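Local coordinates for protein disulfide-isomerase A4 (Rattus norvegicus, PDB 3EC3) that catalyses the rearrangement of disulfide bonds in proteins of the endoplasmic reticulum, and is represented here by its noncatalytic thioredoxin-like b and b' domains, at residues L186-S191 with K206-P211; N196-L200 with F222-F226. The protein carries 1 engineered substitution. All coordinates share one frame; numbering follows the deposited sequence.

Interaction 1 (L186-S191 with K206-P211)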
loop_
_atom_site.group_PDB
_atom_site.type_symbol
_atom_site.label_atom_id
_atom_site.label_comp_id
_atom_site.label_asym_id
_atom_site.label_seq_id
_atom_site.Cartn_x
_atom_site.Cartn_y
_atom_site.Cartn_z
ATOM N N LEU A 186 -4.568 23.319 -0.758
ATOM C CA LEU A 186 -4.440 23.034 -2.189
ATOM C C LEU A 186 -5.374 23.887 -3.058
ATOM O O LEU A 186 -5.304 23.824 -4.289
ATOM C CB LEU A 186 -4.693 21.537 -2.455
ATOM C CG LEU A 186 -3.630 20.614 -1.859
ATOM C CD1 LEU A 186 -4.118 19.171 -1.837
ATOM C CD2 LEU A 186 -2.313 20.734 -2.632
ATOM N N GLY A 187 -6.233 24.677 -2.414
ATOM C CA GLY A 187 -7.237 25.496 -3.097
ATOM C C GLY A 187 -8.398 24.700 -3.667
ATOM O O GLY A 187 -9.024 25.131 -4.635
ATOM N N LEU A 188 -8.691 23.548 -3.064
ATOM C CA LEU A 188 -9.681 22.613 -3.609
ATOM C C LEU A 188 -10.965 22.483 -2.763
ATOM O O LEU A 188 -11.887 21.742 -3.116
ATOM C CB LEU A 188 -9.046 21.228 -3.823
ATOM C CG LEU A 188 -8.032 21.023 -4.956
ATOM C CD1 LEU A 188 -7.468 19.610 -4.924
ATOM C CD2 LEU A 188 -8.654 21.324 -6.311
ATOM N N SER A 189 -11.014 23.200 -1.649
ATOM C CA SER A 189 -12.146 23.143 -0.737
ATOM C C SER A 189 -13.425 23.753 -1.336
ATOM O O SER A 189 -14.534 23.312 -1.016
ATOM C CB SER A 189 -11.788 23.850 0.566
ATOM O OG SER A 189 -12.625 23.400 1.606
ATOM N N GLU A 190 -13.274 24.758 -2.201
ATOM C CA GLU A 190 -14.425 25.365 -2.888
ATOM C C GLU A 190 -15.090 24.456 -3.940
ATOM O O GLU A 190 -16.311 24.469 -4.069
ATOM C CB GLU A 190 -14.067 26.757 -3.478
ATOM C CG GLU A 190 -13.298 26.760 -4.833
ATOM C CD GLU A 190 -12.130 25.770 -4.882
ATOM O OE1 GLU A 190 -11.368 25.688 -3.890
ATOM O OE2 GLU A 190 -11.979 25.061 -5.906
ATOM N N SER A 191 -14.294 23.646 -4.652
ATOM C CA SER A 191 -14.757 22.901 -5.841
ATOM C C SER A 191 -16.075 22.150 -5.650
ATOM O O SER A 191 -16.329 21.585 -4.581
ATOM C CB SER A 191 -13.668 21.952 -6.350
ATOM O OG SER A 191 -13.575 20.768 -5.575
ATOM N N LYS A 206 3.436 21.315 -4.455
ATOM C CA LYS A 206 2.165 20.611 -4.588
ATOM C C LYS A 206 1.399 21.161 -5.785
ATOM O O LYS A 206 1.487 22.358 -6.082
ATOM C CB LYS A 206 1.348 20.768 -3.305
ATOM C CG LYS A 206 1.967 20.050 -2.097
ATOM C CD LYS A 206 1.793 20.878 -0.799
ATOM C CE LYS A 206 2.633 20.304 0.367
ATOM N NZ LYS A 206 2.318 18.866 0.717
ATOM N N PHE A 207 0.678 20.289 -6.487
ATOM C CA PHE A 207 -0.071 20.696 -7.675
ATOM C C PHE A 207 -1.513 20.227 -7.541
ATOM O O PHE A 207 -1.754 19.048 -7.290
ATOM C CB PHE A 207 0.582 20.120 -8.939
ATOM C CG PHE A 207 2.059 20.409 -9.040
ATOM C CD1 PHE A 207 2.998 19.559 -8.448
ATOM C CD2 PHE A 207 2.513 21.553 -9.702
ATOM C CE1 PHE A 207 4.360 19.833 -8.527
ATOM C CE2 PHE A 207 3.883 21.842 -9.790
ATOM C CZ PHE A 207 4.806 20.984 -9.203
ATOM N N ALA A 208 -2.476 21.133 -7.696
ATOM C CA ALA A 208 -3.875 20.736 -7.536
ATOM C C ALA A 208 -4.537 20.556 -8.894
ATOM O O ALA A 208 -4.334 21.386 -9.791
ATOM C CB ALA A 208 -4.638 21.762 -6.705
HETATM N N MSE A 209 -5.321 19.487 -9.043
HETATM C CA MSE A 209 -6.054 19.242 -10.288
HETATM C C MSE A 209 -7.247 20.164 -10.422
HETATM O O MSE A 209 -8.079 20.243 -9.522
HETATM C CB MSE A 209 -6.532 17.786 -10.423
HETATM C CG MSE A 209 -7.219 17.495 -11.768
HETATM SE SE MSE A 209 -7.844 15.672 -11.935
HETATM C CE MSE A 209 -9.679 15.910 -11.949
ATOM N N GLU A 210 -7.299 20.852 -11.564
ATOM C CA GLU A 210 -8.451 21.632 -12.002
ATOM C C GLU A 210 -9.729 20.813 -11.867
ATOM O O GLU A 210 -9.926 19.857 -12.633
ATOM C CB GLU A 210 -8.250 22.017 -13.470
ATOM C CG GLU A 210 -9.370 22.801 -14.072
ATOM C CD GLU A 210 -9.167 24.282 -13.904
ATOM O OE1 GLU A 210 -8.602 24.702 -12.870
ATOM O OE2 GLU A 210 -9.567 25.026 -14.814
ATOM N N PRO A 211 -10.594 21.165 -10.882
ATOM C CA PRO A 211 -11.853 20.451 -10.642
ATOM C C PRO A 211 -12.663 20.207 -11.917
ATOM O O PRO A 211 -12.950 21.139 -12.675
ATOM C CB PRO A 211 -12.605 21.386 -9.691
ATOM C CG PRO A 211 -11.534 22.030 -8.922
ATOM C CD PRO A 211 -10.419 22.265 -9.915
#
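Leu186 and Ala208 bring the two backbones within 5.8 Å, CA to CA, and Ser191 and Pro211 meet at the far end of the contact, with no hydrogen bond joining the segments. The site illustrates how a loop can cover one face of a thioredoxin-like sheet near its edge: residues 186-191 leave helix 180-185 through a Schellman motif at Gly187 and pack on outer strand 206-208 and the turn beyond it. The CB of Ala208 is the shared contact point, 3.2 Å from Leu186 O and 3.9 Å from Leu188 CG. Toward the start of the strand, Leu186 CD2 meets Lys206 CB at 3.7 Å as the two side chains cross at about a right angle. In Leu188, CG stands anti to the carbonyl carbon (chi1 -72°), which directs the branch at the strand: CD1 stays over Ala208, and CD2 reaches the carbonyl oxygen of selenomethionine Met209 and the Pro211 ring. The same leucines also reach the neighbouring strand 196-200, Leu186 touching Ala198 and Leu188 touching Asn196. Ser191 OG is hydrogen-bonded to Asn196 OD1, while Ser191 CB presses on Pro211 CG at 3.3 Å, tighter than ordinary van der Waals contact.

Interaction 2 (N196-L200 with F222-F226)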
loop_
_atom_site.group_PDB
_atom_site.type_symbol
_atom_site.label_atom_id
_atom_site.label_comp_id
_atom_site.label_asym_id
_atom_site.label_seq_id
_atom_site.Cartn_x
_atom_site.Cartn_y
_atom_site.Cartn_z
ATOM N N ASN A 196 -11.425 14.876 -5.863
ATOM C CA ASN A 196 -10.392 15.847 -6.249
ATOM C C ASN A 196 -9.026 15.194 -6.230
ATOM O O ASN A 196 -8.876 14.116 -5.643
ATOM C CB ASN A 196 -10.426 17.024 -5.280
ATOM C CG ASN A 196 -11.608 17.925 -5.523
ATOM O OD1 ASN A 196 -11.611 18.697 -6.476
ATOM N ND2 ASN A 196 -12.623 17.828 -4.672
ATOM N N ALA A 197 -8.032 15.813 -6.881
ATOM C CA ALA A 197 -6.708 15.166 -6.970
ATOM C C ALA A 197 -5.570 16.173 -6.877
ATOM O O ALA A 197 -5.702 17.314 -7.323
ATOM C CB ALA A 197 -6.595 14.331 -8.255
ATOM N N ALA A 198 -4.476 15.735 -6.262
ATOM C CA ALA A 198 -3.250 16.519 -6.182
ATOM C C ALA A 198 -2.004 15.654 -6.425
ATOM O O ALA A 198 -2.043 14.413 -6.317
ATOM C CB ALA A 198 -3.174 17.265 -4.829
ATOM N N ILE A 199 -0.902 16.312 -6.760
ATOM C CA ILE A 199 0.385 15.666 -6.801
ATOM C C ILE A 199 1.350 16.359 -5.847
ATOM O O ILE A 199 1.501 17.575 -5.894
ATOM C CB ILE A 199 0.974 15.662 -8.240
ATOM C CG1 ILE A 199 0.017 14.920 -9.184
ATOM C CG2 ILE A 199 2.423 15.065 -8.222
ATOM C CD1 ILE A 199 0.447 14.779 -10.598
ATOM N N LEU A 200 2.009 15.579 -4.995
ATOM C CA LEU A 200 3.129 16.093 -4.199
ATOM C C LEU A 200 4.462 15.691 -4.870
ATOM O O LEU A 200 4.701 14.498 -5.099
ATOM C CB LEU A 200 3.073 15.543 -2.761
ATOM C CG LEU A 200 1.752 15.366 -1.989
ATOM C CD1 LEU A 200 2.010 15.201 -0.493
ATOM C CD2 LEU A 200 0.781 16.518 -2.242
ATOM N N PHE A 222 -3.897 14.992 -15.953
ATOM C CA PHE A 222 -3.274 15.714 -14.844
ATOM C C PHE A 222 -1.871 15.177 -14.521
ATOM O O PHE A 222 -0.910 15.952 -14.420
ATOM C CB PHE A 222 -4.221 15.629 -13.631
ATOM C CG PHE A 222 -3.687 16.219 -12.346
ATOM C CD1 PHE A 222 -3.650 15.432 -11.183
ATOM C CD2 PHE A 222 -3.295 17.556 -12.266
ATOM C CE1 PHE A 222 -3.197 15.952 -9.968
ATOM C CE2 PHE A 222 -2.833 18.094 -11.062
ATOM C CZ PHE A 222 -2.781 17.293 -9.907
ATOM N N VAL A 223 -1.762 13.852 -14.371
ATOM C CA VAL A 223 -0.464 13.176 -14.178
ATOM C C VAL A 223 0.485 13.364 -15.393
ATOM O O VAL A 223 1.692 13.605 -15.217
ATOM C CB VAL A 223 -0.666 11.665 -13.840
ATOM C CG1 VAL A 223 0.657 10.905 -13.818
ATOM C CG2 VAL A 223 -1.440 11.515 -12.484
HETATM N N MSE A 224 -0.047 13.237 -16.603
HETATM C CA MSE A 224 0.744 13.455 -17.815
HETATM C C MSE A 224 1.262 14.899 -17.859
HETATM O O MSE A 224 2.446 15.142 -18.168
HETATM C CB MSE A 224 -0.061 13.137 -19.084
HETATM C CG MSE A 224 0.069 11.697 -19.575
HETATM SE SE MSE A 224 1.946 11.271 -20.043
HETATM C CE MSE A 224 1.801 9.371 -20.595
ATOM N N ALA A 225 0.390 15.849 -17.527
ATOM C CA ALA A 225 0.777 17.271 -17.572
ATOM C C ALA A 225 1.865 17.534 -16.525
ATOM O O ALA A 225 2.837 18.283 -16.788
ATOM C CB ALA A 225 -0.423 18.171 -17.372
ATOM N N PHE A 226 1.725 16.875 -15.373
ATOM C CA PHE A 226 2.746 16.896 -14.329
ATOM C C PHE A 226 4.092 16.382 -14.839
ATOM O O PHE A 226 5.113 17.033 -14.647
ATOM C CB PHE A 226 2.338 16.072 -13.104
ATOM C CG PHE A 226 3.492 15.832 -12.131
ATOM C CD1 PHE A 226 4.167 14.610 -12.108
ATOM C CD2 PHE A 226 3.911 16.847 -11.268
ATOM C CE1 PHE A 226 5.219 14.399 -11.224
ATOM C CE2 PHE A 226 4.981 16.657 -10.385
ATOM C CZ PHE A 226 5.636 15.440 -10.357
#
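Ile199 meets two phenylalanines one helical turn apart, Phe222 and Phe226, and much of the contact between strand 196-200 and helix 222-226 consists of CH-pi packing. The two methyls of Ile199 lie over different rings. CG2 sits over the centre of the Phe226 ring, 3.8 Å from the centroid and 13° off the ring normal. CD1 lies over one face of Phe222, displaced toward the rim, with 4.2 Å between that methyl and the ring centroid. An extended second torsion (chi2 -178°) carries CD1 away from the strand and into the groove between the two aromatic residues.

Other apolar and van der Waals contacts surround the rings. The same CD1 methyl touches Phe226 CB at 3.4 Å and also reaches Val223 CG2, while Ile199 CG1 lies 3.5 Å from Phe222 CE1. Ala197 adds its CB to CE1 of Phe222, and the carbonyl carbon of Ala198 approaches the edge of that ring close to its plane.

The layout is that of the C-terminal half of a thioredoxin-like domain, in which the last helix, here 216-227, packs along one face of the central sheet. The short segment axes run nearly parallel, at 22° with a closest approach of 9.8 Å, and Ile199 alone spans the turn from Phe222 to Phe226, while Ala197 meets only Phe222 of the helix segment. Ala197 and Ile199 direct their side chains toward the helix, and Ala198 and Leu200 direct theirs away from it.

No hydrogen bond crosses the interface; the polar links run within each element or to its neighbours. Phe226 N bonds to Phe222 O at 3.0 Å, the helical bond that puts these two residues one turn apart. The strand is bonded to strands 135-140 and 206-208, and the Phe226 ring also packs edge-to-face with Tyr169.

How the interactions relate
Interactions 1 and 2 have centres about 10 Å apart in the second of the two thioredoxin-like domains, and their segments alternate along the chain: 186-191, 196-200, 206-211, 222-226. They share one mixed sheet, in which strands 196-200 and 206-208 are antiparallel neighbours, probably bonded through Met209 N to Ala197 O and Phe207 N to Ile199 O. Helix 216-227 follows these strands and covers one face of strand 196-200; the loop after helix 180-185 reaches the other, the face on which Ala198, pointing away from the helix, lies. Phe207 O also packs against CZ of Phe222. Helix and loop thus pack on opposite faces of the noncatalytic domain's sheet near its outer strand 206-208.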